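Long-range contacts in CCHC-type domain-containing protein (Trypanosoma brucei brucei, PDB 7C43), which probably acts as an RNase D-type 3'-5' RNA exonuclease, binding divalent metal ions, nucleotides and, through its C-terminal knuckles, zinc: residues 10-15 with 195-200; 40-45 with 58-63. All coordinates share one frame; numbering follows the deposited sequence.

Contact 1: residues 10-15 with 195-200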
HETATM    1  N   MSE A  10      10.888  -9.473  10.461  1.00 58.42           N
HETATM    2  CA  MSE A  10      11.518 -10.548   9.670  1.00 56.26           C
HETATM    3  C   MSE A  10      11.267 -10.500   8.163  1.00 52.51           C
HETATM    4  O   MSE A  10      12.101 -10.953   7.352  1.00 47.54           O
HETATM    5  CB  MSE A  10      10.902 -11.815  10.267  1.00 65.76           C
HETATM    6  CG  MSE A  10      11.041 -13.095   9.457  1.00 76.72           C
HETATM    7 SE   MSE A  10      10.775 -14.631  10.663  1.00102.72          SE
HETATM    8  CE  MSE A  10       9.361 -13.948  11.867  1.00100.77           C
ATOM      9  N   ILE A  11      10.102  -9.980   7.772  1.00 45.63           N
ATOM     10  CA  ILE A  11       9.745  -9.835   6.367  1.00 40.21           C
ATOM     11  C   ILE A  11      10.753  -8.954   5.657  1.00 36.10           C
ATOM     12  O   ILE A  11      11.151  -9.261   4.537  1.00 32.35           O
ATOM     13  CB  ILE A  11       8.288  -9.320   6.207  1.00 40.62           C
ATOM     14  CG1 ILE A  11       7.328 -10.494   6.403  1.00 41.01           C
ATOM     15  CG2 ILE A  11       8.044  -8.669   4.846  1.00 40.93           C
ATOM     16  CD1 ILE A  11       5.946 -10.080   6.859  1.00 42.89           C
ATOM     17  N   LEU A  12      11.192  -7.894   6.319  1.00 34.14           N
ATOM     18  CA  LEU A  12      12.165  -6.977   5.720  1.00 37.14           C
ATOM     19  C   LEU A  12      13.527  -7.586   5.362  1.00 37.26           C
ATOM     20  O   LEU A  12      14.260  -7.004   4.578  1.00 37.36           O
ATOM     21  CB  LEU A  12      12.390  -5.781   6.632  1.00 37.91           C
ATOM     22  CG  LEU A  12      11.207  -4.835   6.778  1.00 38.38           C
ATOM     23  CD1 LEU A  12      11.378  -4.067   8.072  1.00 40.60           C
ATOM     24  CD2 LEU A  12      11.077  -3.881   5.598  1.00 39.01           C
ATOM     25  N   LYS A  13      13.863  -8.729   5.955  1.00 39.58           N
ATOM     26  CA  LYS A  13      15.115  -9.442   5.683  1.00 40.58           C
ATOM     27  C   LYS A  13      14.958 -10.596   4.700  1.00 38.80           C
ATOM     28  O   LYS A  13      15.937 -11.289   4.446  1.00 38.08           O
ATOM     29  CB  LYS A  13      15.699  -9.999   6.996  1.00 42.56           C
ATOM     30  CG  LYS A  13      15.847  -8.982   8.124  1.00 44.59           C
ATOM     31  CD  LYS A  13      16.726  -7.814   7.718  1.00 47.23           C
ATOM     32  CE  LYS A  13      16.956  -6.867   8.885  1.00 51.80           C
ATOM     33  NZ  LYS A  13      17.148  -5.462   8.413  1.00 53.10           N
ATOM     34  N   TYR A  14      13.748 -10.838   4.176  1.00 36.70           N
ATOM     35  CA  TYR A  14      13.572 -11.826   3.088  1.00 34.64           C
ATOM     36  C   TYR A  14      14.461 -11.466   1.897  1.00 33.15           C
ATOM     37  O   TYR A  14      14.393 -10.332   1.384  1.00 32.88           O
ATOM     38  CB  TYR A  14      12.137 -11.883   2.574  1.00 34.50           C
ATOM     39  CG  TYR A  14      11.079 -12.465   3.489  1.00 34.13           C
ATOM     40  CD1 TYR A  14      11.365 -12.919   4.784  1.00 34.52           C
ATOM     41  CD2 TYR A  14       9.751 -12.511   3.063  1.00 34.15           C
ATOM     42  CE1 TYR A  14      10.355 -13.434   5.602  1.00 33.23           C
ATOM     43  CE2 TYR A  14       8.744 -13.016   3.872  1.00 33.61           C
ATOM     44  CZ  TYR A  14       9.056 -13.479   5.136  1.00 33.20           C
ATOM     45  OH  TYR A  14       8.065 -13.963   5.934  1.00 35.27           O
ATOM     46  N   PRO A  15      15.295 -12.423   1.456  1.00 30.88           N
ATOM     47  CA  PRO A  15      16.128 -12.185   0.296  1.00 31.37           C
ATOM     48  C   PRO A  15      15.301 -12.349  -0.979  1.00 30.04           C
ATOM     49  O   PRO A  15      14.188 -12.884  -0.933  1.00 28.92           O
ATOM     50  CB  PRO A  15      17.189 -13.294   0.407  1.00 31.40           C
ATOM     51  CG  PRO A  15      16.462 -14.427   1.035  1.00 30.62           C
ATOM     52  CD  PRO A  15      15.411 -13.817   1.926  1.00 30.54           C
ATOM     53  N   ILE A 195       4.844  -3.931   1.526  1.00 22.78           N
ATOM     54  CA  ILE A 195       3.416  -4.259   1.369  1.00 21.57           C
ATOM     55  C   ILE A 195       3.012  -5.397   2.280  1.00 21.63           C
ATOM     56  O   ILE A 195       1.999  -5.292   2.952  1.00 22.31           O
ATOM     57  CB  ILE A 195       3.070  -4.593  -0.098  1.00 20.45           C
ATOM     58  CG1 ILE A 195       3.116  -3.326  -0.936  1.00 19.97           C
ATOM     59  CG2 ILE A 195       1.695  -5.244  -0.228  1.00 20.41           C
ATOM     60  CD1 ILE A 195       3.329  -3.578  -2.420  1.00 19.65           C
ATOM     61  N   LEU A 196       3.768  -6.492   2.300  1.00 23.04           N
ATOM     62  CA  LEU A 196       3.373  -7.655   3.136  1.00 25.03           C
ATOM     63  C   LEU A 196       3.541  -7.358   4.615  1.00 26.21           C
ATOM     64  O   LEU A 196       2.723  -7.777   5.435  1.00 26.01           O
ATOM     65  CB  LEU A 196       4.170  -8.898   2.799  1.00 25.06           C
ATOM     66  CG  LEU A 196       3.725 -10.192   3.467  1.00 24.97           C
ATOM     67  CD1 LEU A 196       2.397 -10.700   2.930  1.00 25.95           C
ATOM     68  CD2 LEU A 196       4.811 -11.237   3.262  1.00 25.95           C
ATOM     69  N   LEU A 197       4.612  -6.655   4.961  1.00 29.40           N
ATOM     70  CA  LEU A 197       4.743  -6.128   6.316  1.00 32.02           C
ATOM     71  C   LEU A 197       3.489  -5.331   6.698  1.00 32.48           C
ATOM     72  O   LEU A 197       2.829  -5.636   7.690  1.00 33.40           O
ATOM     73  CB  LEU A 197       5.986  -5.248   6.458  1.00 32.97           C
ATOM     74  CG  LEU A 197       6.096  -4.539   7.819  1.00 35.31           C
ATOM     75  CD1 LEU A 197       6.007  -5.548   8.964  1.00 36.05           C
ATOM     76  CD2 LEU A 197       7.371  -3.710   7.897  1.00 36.25           C
ATOM     77  N   LEU A 198       3.139  -4.340   5.891  1.00 31.31           N
ATOM     78  CA  LEU A 198       2.008  -3.468   6.209  1.00 31.05           C
ATOM     79  C   LEU A 198       0.672  -4.204   6.399  1.00 29.53           C
ATOM     80  O   LEU A 198      -0.181  -3.750   7.157  1.00 27.29           O
ATOM     81  CB  LEU A 198       1.880  -2.397   5.129  1.00 33.85           C
ATOM     82  CG  LEU A 198       0.993  -1.201   5.411  1.00 36.11           C
ATOM     83  CD1 LEU A 198       1.574  -0.359   6.535  1.00 36.75           C
ATOM     84  CD2 LEU A 198       0.879  -0.382   4.135  1.00 36.42           C
ATOM     85  N   SER A 199       0.491  -5.343   5.730  1.00 29.31           N
ATOM     86  CA  SER A 199      -0.762  -6.085   5.834  1.00 28.85           C
ATOM     87  C   SER A 199      -0.937  -6.790   7.162  1.00 29.63           C
ATOM     88  O   SER A 199      -2.056  -7.120   7.530  1.00 30.28           O
ATOM     89  CB  SER A 199      -0.925  -7.103   4.701  1.00 28.96           C
ATOM     90  OG  SER A 199      -0.294  -8.336   4.995  1.00 28.48           O
ATOM     91  N   ASN A 200       0.159  -7.060   7.859  1.00 31.49           N
ATOM     92  CA  ASN A 200       0.076  -7.561   9.233  1.00 33.94           C
ATOM     93  C   ASN A 200      -0.490  -6.561  10.235  1.00 30.91           C
ATOM     94  O   ASN A 200      -1.073  -6.961  11.213  1.00 29.86           O
ATOM     95  CB  ASN A 200       1.439  -8.043   9.698  1.00 35.70           C
ATOM     96  CG  ASN A 200       1.887  -9.242   8.926  1.00 36.78           C
ATOM     97  OD1 ASN A 200       1.147 -10.197   8.785  1.00 40.42           O
ATOM     98  ND2 ASN A 200       3.080  -9.187   8.392  1.00 40.91           N
TER
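With chi1 at -79°, Ile11 sends its CG1 branch past its own backbone N and across Leu196, while CG2, opposite that N, faces the backbone of Leu197. Leu197 has CG turned anti to its N (chi1 174°), which carries CD2 to Leu12. Ile11 is the centre of the contact: CD1 lies 3.9 Å from Leu196 CD2, the two side chains crossing at about a right angle, and CG2 sits 4.0 Å from Leu197 N. At the outer end, Asn200 comes at Ile11 from the opposite direction, its ND2 3.4 Å from CD1. Leu12 CD1 meets Leu197 CD2 at 4.0 Å, the two side chains passing at a slant. Tyr14 folds back under the 3-10 turn 11-13, with Ile11 CA 3.7 Å above the centre of one ring face, and reaches obliquely toward Leu196 CD2. Leu154 packs against both Leu12 and Leu197, and Tyr14 O accepts a bond from Arg193, on helix 182-202 just before the segment. Across the segments the contact is mainly apolar, so van der Waals packing holds the turn before strand 16-19 to helix 182-202, with the Arg193 bond as a polar tie beside it.

Contact 2: residues 40-45 with 58-63. With MN (manganese (II) ion), chain D; MN (manganese (II) ion), chain E; AMP (adenosine monophosphate), chain F.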
ATOM      1  N   LEU A  40       2.049  -8.058  -4.358  1.00 18.42           N
ATOM      2  CA  LEU A  40       2.491  -7.865  -5.734  1.00 18.15           C
ATOM      3  C   LEU A  40       2.920  -6.447  -6.036  1.00 18.07           C
ATOM      4  O   LEU A  40       2.506  -5.504  -5.379  1.00 18.94           O
ATOM      5  CB  LEU A  40       1.397  -8.240  -6.707  1.00 18.04           C
ATOM      6  CG  LEU A  40       0.985  -9.704  -6.644  1.00 17.69           C
ATOM      7  CD1 LEU A  40      -0.257  -9.898  -7.505  1.00 17.57           C
ATOM      8  CD2 LEU A  40       2.125 -10.612  -7.087  1.00 17.22           C
ATOM      9  N   ASP A  41       3.775  -6.324  -7.039  1.00 18.29           N
ATOM     10  CA  ASP A  41       4.152  -5.050  -7.568  1.00 18.91           C
ATOM     11  C   ASP A  41       4.667  -5.271  -8.975  1.00 19.57           C
ATOM     12  O   ASP A  41       4.998  -6.397  -9.322  1.00 18.48           O
ATOM     13  CB  ASP A  41       5.236  -4.424  -6.693  1.00 18.68           C
ATOM     14  CG  ASP A  41       5.428  -2.935  -6.959  1.00 18.29           C
ATOM     15  OD1 ASP A  41       4.495  -2.279  -7.466  1.00 17.72           O
ATOM     16  OD2 ASP A  41       6.514  -2.434  -6.627  1.00 18.04           O
ATOM     17  N   ILE A  42       4.733  -4.184  -9.763  1.00 20.48           N
ATOM     18  CA  ILE A  42       5.320  -4.181 -11.115  1.00 20.56           C
ATOM     19  C   ILE A  42       6.423  -3.135 -11.263  1.00 20.55           C
ATOM     20  O   ILE A  42       6.241  -2.011 -10.852  1.00 21.32           O
ATOM     21  CB  ILE A  42       4.219  -3.903 -12.157  1.00 20.26           C
ATOM     22  CG1 ILE A  42       3.138  -4.990 -12.068  1.00 21.27           C
ATOM     23  CG2 ILE A  42       4.806  -3.804 -13.549  1.00 19.24           C
ATOM     24  CD1 ILE A  42       2.003  -4.848 -13.078  1.00 22.07           C
ATOM     25  N   GLU A  43       7.552  -3.511 -11.858  1.00 21.89           N
ATOM     26  CA  GLU A  43       8.527  -2.567 -12.343  1.00 23.25           C
ATOM     27  C   GLU A  43       8.374  -2.575 -13.837  1.00 23.52           C
ATOM     28  O   GLU A  43       8.508  -3.622 -14.453  1.00 22.12           O
ATOM     29  CB  GLU A  43       9.995  -2.976 -12.076  1.00 24.97           C
ATOM     30  CG  GLU A  43      10.648  -2.708 -10.732  1.00 26.43           C
ATOM     31  CD  GLU A  43      10.197  -1.465 -10.002  1.00 28.54           C
ATOM     32  OE1 GLU A  43       9.933  -1.580  -8.786  1.00 34.65           O
ATOM     33  OE2 GLU A  43      10.097  -0.386 -10.615  1.00 29.94           O
ATOM     34  N   ALA A  44       8.209  -1.384 -14.413  1.00 25.43           N
ATOM     35  CA  ALA A  44       8.005  -1.202 -15.836  1.00 25.99           C
ATOM     36  C   ALA A  44       9.053  -0.265 -16.436  1.00 27.10           C
ATOM     37  O   ALA A  44       9.695   0.504 -15.716  1.00 27.29           O
ATOM     38  CB  ALA A  44       6.624  -0.628 -16.056  1.00 25.62           C
ATOM     39  N   PHE A  45       9.189  -0.330 -17.760  1.00 25.82           N
ATOM     40  CA  PHE A  45      10.031   0.589 -18.518  1.00 27.27           C
ATOM     41  C   PHE A  45       9.516   2.000 -18.289  1.00 28.91           C
ATOM     42  O   PHE A  45       8.333   2.240 -18.399  1.00 29.26           O
ATOM     43  CB  PHE A  45       9.933   0.329 -20.033  1.00 25.87           C
ATOM     44  CG  PHE A  45      10.694  -0.859 -20.536  1.00 24.50           C
ATOM     45  CD1 PHE A  45      11.148  -1.878 -19.690  1.00 25.66           C
ATOM     46  CD2 PHE A  45      10.903  -0.985 -21.903  1.00 23.95           C
ATOM     47  CE1 PHE A  45      11.830  -2.980 -20.196  1.00 25.59           C
ATOM     48  CE2 PHE A  45      11.591  -2.070 -22.415  1.00 25.03           C
ATOM     49  CZ  PHE A  45      12.046  -3.078 -21.563  1.00 26.09           C
ATOM     50  N   SER A  58       8.663  -5.244 -17.003  1.00 19.84           N
ATOM     51  CA  SER A  58      10.011  -5.789 -16.946  1.00 20.06           C
ATOM     52  C   SER A  58      10.039  -6.877 -15.895  1.00 20.19           C
ATOM     53  O   SER A  58      10.466  -8.014 -16.154  1.00 19.64           O
ATOM     54  CB  SER A  58      11.001  -4.652 -16.640  1.00 20.81           C
ATOM     55  OG  SER A  58      12.343  -5.105 -16.553  1.00 21.07           O
ATOM     56  N   LEU A  59       9.569  -6.513 -14.701  1.00 21.20           N
ATOM     57  CA  LEU A  59       9.486  -7.419 -13.599  1.00 20.93           C
ATOM     58  C   LEU A  59       8.128  -7.330 -12.940  1.00 20.44           C
ATOM     59  O   LEU A  59       7.521  -6.260 -12.851  1.00 19.19           O
ATOM     60  CB  LEU A  59      10.527  -7.086 -12.534  1.00 21.90           C
ATOM     61  CG  LEU A  59      12.015  -6.921 -12.811  1.00 23.25           C
ATOM     62  CD1 LEU A  59      12.638  -6.215 -11.605  1.00 23.19           C
ATOM     63  CD2 LEU A  59      12.708  -8.257 -13.088  1.00 23.14           C
ATOM     64  N   VAL A  60       7.701  -8.479 -12.430  1.00 19.46           N
ATOM     65  CA  VAL A  60       6.629  -8.560 -11.467  1.00 19.36           C
ATOM     66  C   VAL A  60       7.324  -9.111 -10.228  1.00 18.89           C
ATOM     67  O   VAL A  60       8.115 -10.021 -10.357  1.00 19.73           O
ATOM     68  CB  VAL A  60       5.511  -9.509 -11.942  1.00 19.13           C
ATOM     69  CG1 VAL A  60       4.465  -9.716 -10.849  1.00 18.46           C
ATOM     70  CG2 VAL A  60       4.860  -8.953 -13.210  1.00 20.19           C
ATOM     71  N   GLN A  61       7.030  -8.535  -9.064  1.00 18.06           N
ATOM     72  CA  GLN A  61       7.636  -8.881  -7.809  1.00 18.43           C
ATOM     73  C   GLN A  61       6.558  -9.489  -6.942  1.00 18.15           C
ATOM     74  O   GLN A  61       5.457  -8.950  -6.869  1.00 16.01           O
ATOM     75  CB  GLN A  61       8.135  -7.623  -7.109  1.00 20.13           C
ATOM     76  CG  GLN A  61       9.207  -6.846  -7.855  1.00 21.52           C
ATOM     77  CD  GLN A  61       8.685  -5.622  -8.580  1.00 23.32           C
ATOM     78  OE1 GLN A  61       8.740  -4.512  -8.076  1.00 23.80           O
ATOM     79  NE2 GLN A  61       8.205  -5.825  -9.792  1.00 25.71           N
ATOM     80  N   ALA A  62       6.879 -10.584  -6.260  1.00 18.21           N
ATOM     81  CA  ALA A  62       5.894 -11.282  -5.459  1.00 19.70           C
ATOM     82  C   ALA A  62       6.510 -11.728  -4.145  1.00 21.41           C
ATOM     83  O   ALA A  62       7.655 -12.170  -4.110  1.00 22.33           O
ATOM     84  CB  ALA A  62       5.285 -12.457  -6.223  1.00 18.88           C
ATOM     85  N   CYS A  63       5.745 -11.571  -3.071  1.00 22.78           N
ATOM     86  CA  CYS A  63       6.169 -11.959  -1.739  1.00 24.61           C
ATOM     87  C   CYS A  63       4.948 -12.375  -0.934  1.00 24.77           C
ATOM     88  O   CYS A  63       4.012 -11.570  -0.725  1.00 21.64           O
ATOM     89  CB  CYS A  63       6.881 -10.816  -1.046  1.00 26.13           C
ATOM     90  SG  CYS A  63       7.532 -11.349   0.543  1.00 30.29           S
TER
HETATM   91 MN    MN D 403       8.068  -0.742  -7.048  1.00 39.04          MN
HETATM   92 MN    MN E 404       4.204  -0.160  -7.580  1.00 37.81          MN
HETATM   93  P   AMP F 405       6.419   1.786  -7.945  1.00 35.54           P
HETATM   94  O1P AMP F 405       6.246   0.317  -7.741  1.00 31.63           O
HETATM   95  O2P AMP F 405       7.485   2.181  -6.982  1.00 34.60           O
HETATM   96  O3P AMP F 405       5.087   2.436  -7.859  1.00 33.96           O
HETATM   97  O5' AMP F 405       6.964   1.998  -9.438  1.00 36.83           O
HETATM   98  C5' AMP F 405       6.228   1.489 -10.575  1.00 39.81           C
HETATM   99  C4' AMP F 405       6.777   1.925 -11.924  1.00 40.33           C
HETATM  100  O4' AMP F 405       6.383   3.294 -12.216  1.00 43.51           O
HETATM  101  C3' AMP F 405       8.283   1.900 -12.168  1.00 39.91           C
HETATM  102  O3' AMP F 405       8.792   0.614 -12.492  1.00 37.50           O
HETATM  103  C2' AMP F 405       8.407   2.861 -13.345  1.00 42.24           C
HETATM  104  O2' AMP F 405       8.035   2.367 -14.619  1.00 43.94           O
HETATM  105  C1' AMP F 405       7.415   3.946 -12.934  1.00 44.33           C
HETATM  106  N9  AMP F 405       8.026   4.930 -12.048  1.00 48.55           N
HETATM  107  C8  AMP F 405       8.181   4.847 -10.686  1.00 51.11           C
HETATM  108  N7  AMP F 405       8.793   5.878 -10.158  1.00 50.82           N
HETATM  109  C5  AMP F 405       9.060   6.698 -11.246  1.00 53.71           C
HETATM  110  C6  AMP F 405       9.688   7.950 -11.353  1.00 52.28           C
HETATM  111  N6  AMP F 405      10.179   8.619 -10.309  1.00 53.11           N
HETATM  112  N1  AMP F 405       9.794   8.497 -12.584  1.00 50.15           N
HETATM  113  C2  AMP F 405       9.299   7.823 -13.631  1.00 50.65           C
HETATM  114  N3  AMP F 405       8.692   6.637 -13.658  1.00 53.50           N
HETATM  115  C4  AMP F 405       8.600   6.123 -12.417  1.00 50.03           C
HETATM  116  O   HOH W   1       4.065  -0.716  -9.662  1.00 45.73           O
HETATM  117  O   HOH W   2       2.089  -0.158  -7.483  1.00 37.43           O
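Gln61 lays its side chain across that of Glu43 at about a right angle, the amide and carboxylate planes 36° apart; the bend at its chi2 folds it over the neighbouring strand. Strands 40-44 and 58-63 run antiparallel, Asp41 pairing with Gln61 and Glu43 with Leu59 as hydrogen-bonded pairs. A classic beta bulge interrupts the regular pairing at Glu43, whose O accepts from both Ser58 N (3.0 Å) and Leu59 N (3.1 Å), the latter nearly straight. On the other sheet face Leu40 CD2 meets Ala62 CB at 3.8 Å, beside Ile42 and Val60. Asp41, with CG anti to its N (chi1 -165°), splits its carboxylate between two metals: OD2 is 2.3 Å from one manganese and OD1 2.1 Å from the other, while AMP O1P bridges both. Glu43 OE1 stands 2.7 Å from the first manganese, a long bond, and its OE2 accepts a bond from AMP O3' that is modelled doubtfully short. Ala44 bonds to the ribose through its backbone, N donating to O3' (2.8 Å) and O accepting from O2' (2.7 Å). With Asp106 and Asp191 close to Asp41, the site is consistent with the two-metal centre of DEDD exonucleases. Bonds from Ala44 to both ribose hydroxyls are consistent with recognition of a ribonucleotide's sugar, while the acids hold the metals at the phosphate.

Overall arrangement
Contact 2 is nested within the chain loop that contact 1 closes, and their centres lie 16 Å apart. They meet at Cys63, whose SG is 3.6 Å from Tyr14 CD2 and 3.8 Å from Leu196 CD2, and at Leu40, whose O lies 3.6 Å from Ile195 CD1. Helix 182-202 joins the two: its 195-200 part receives the N-terminal turn, whereas earlier in it Val192 packs on Asp41 and Gln61, and Asp191 shares a manganese with Asp41. Contact 1 lies away from the manganese site, the side chain of Leu196 being about 13 Å from a bound manganese, while contact 2 holds the AMP directly.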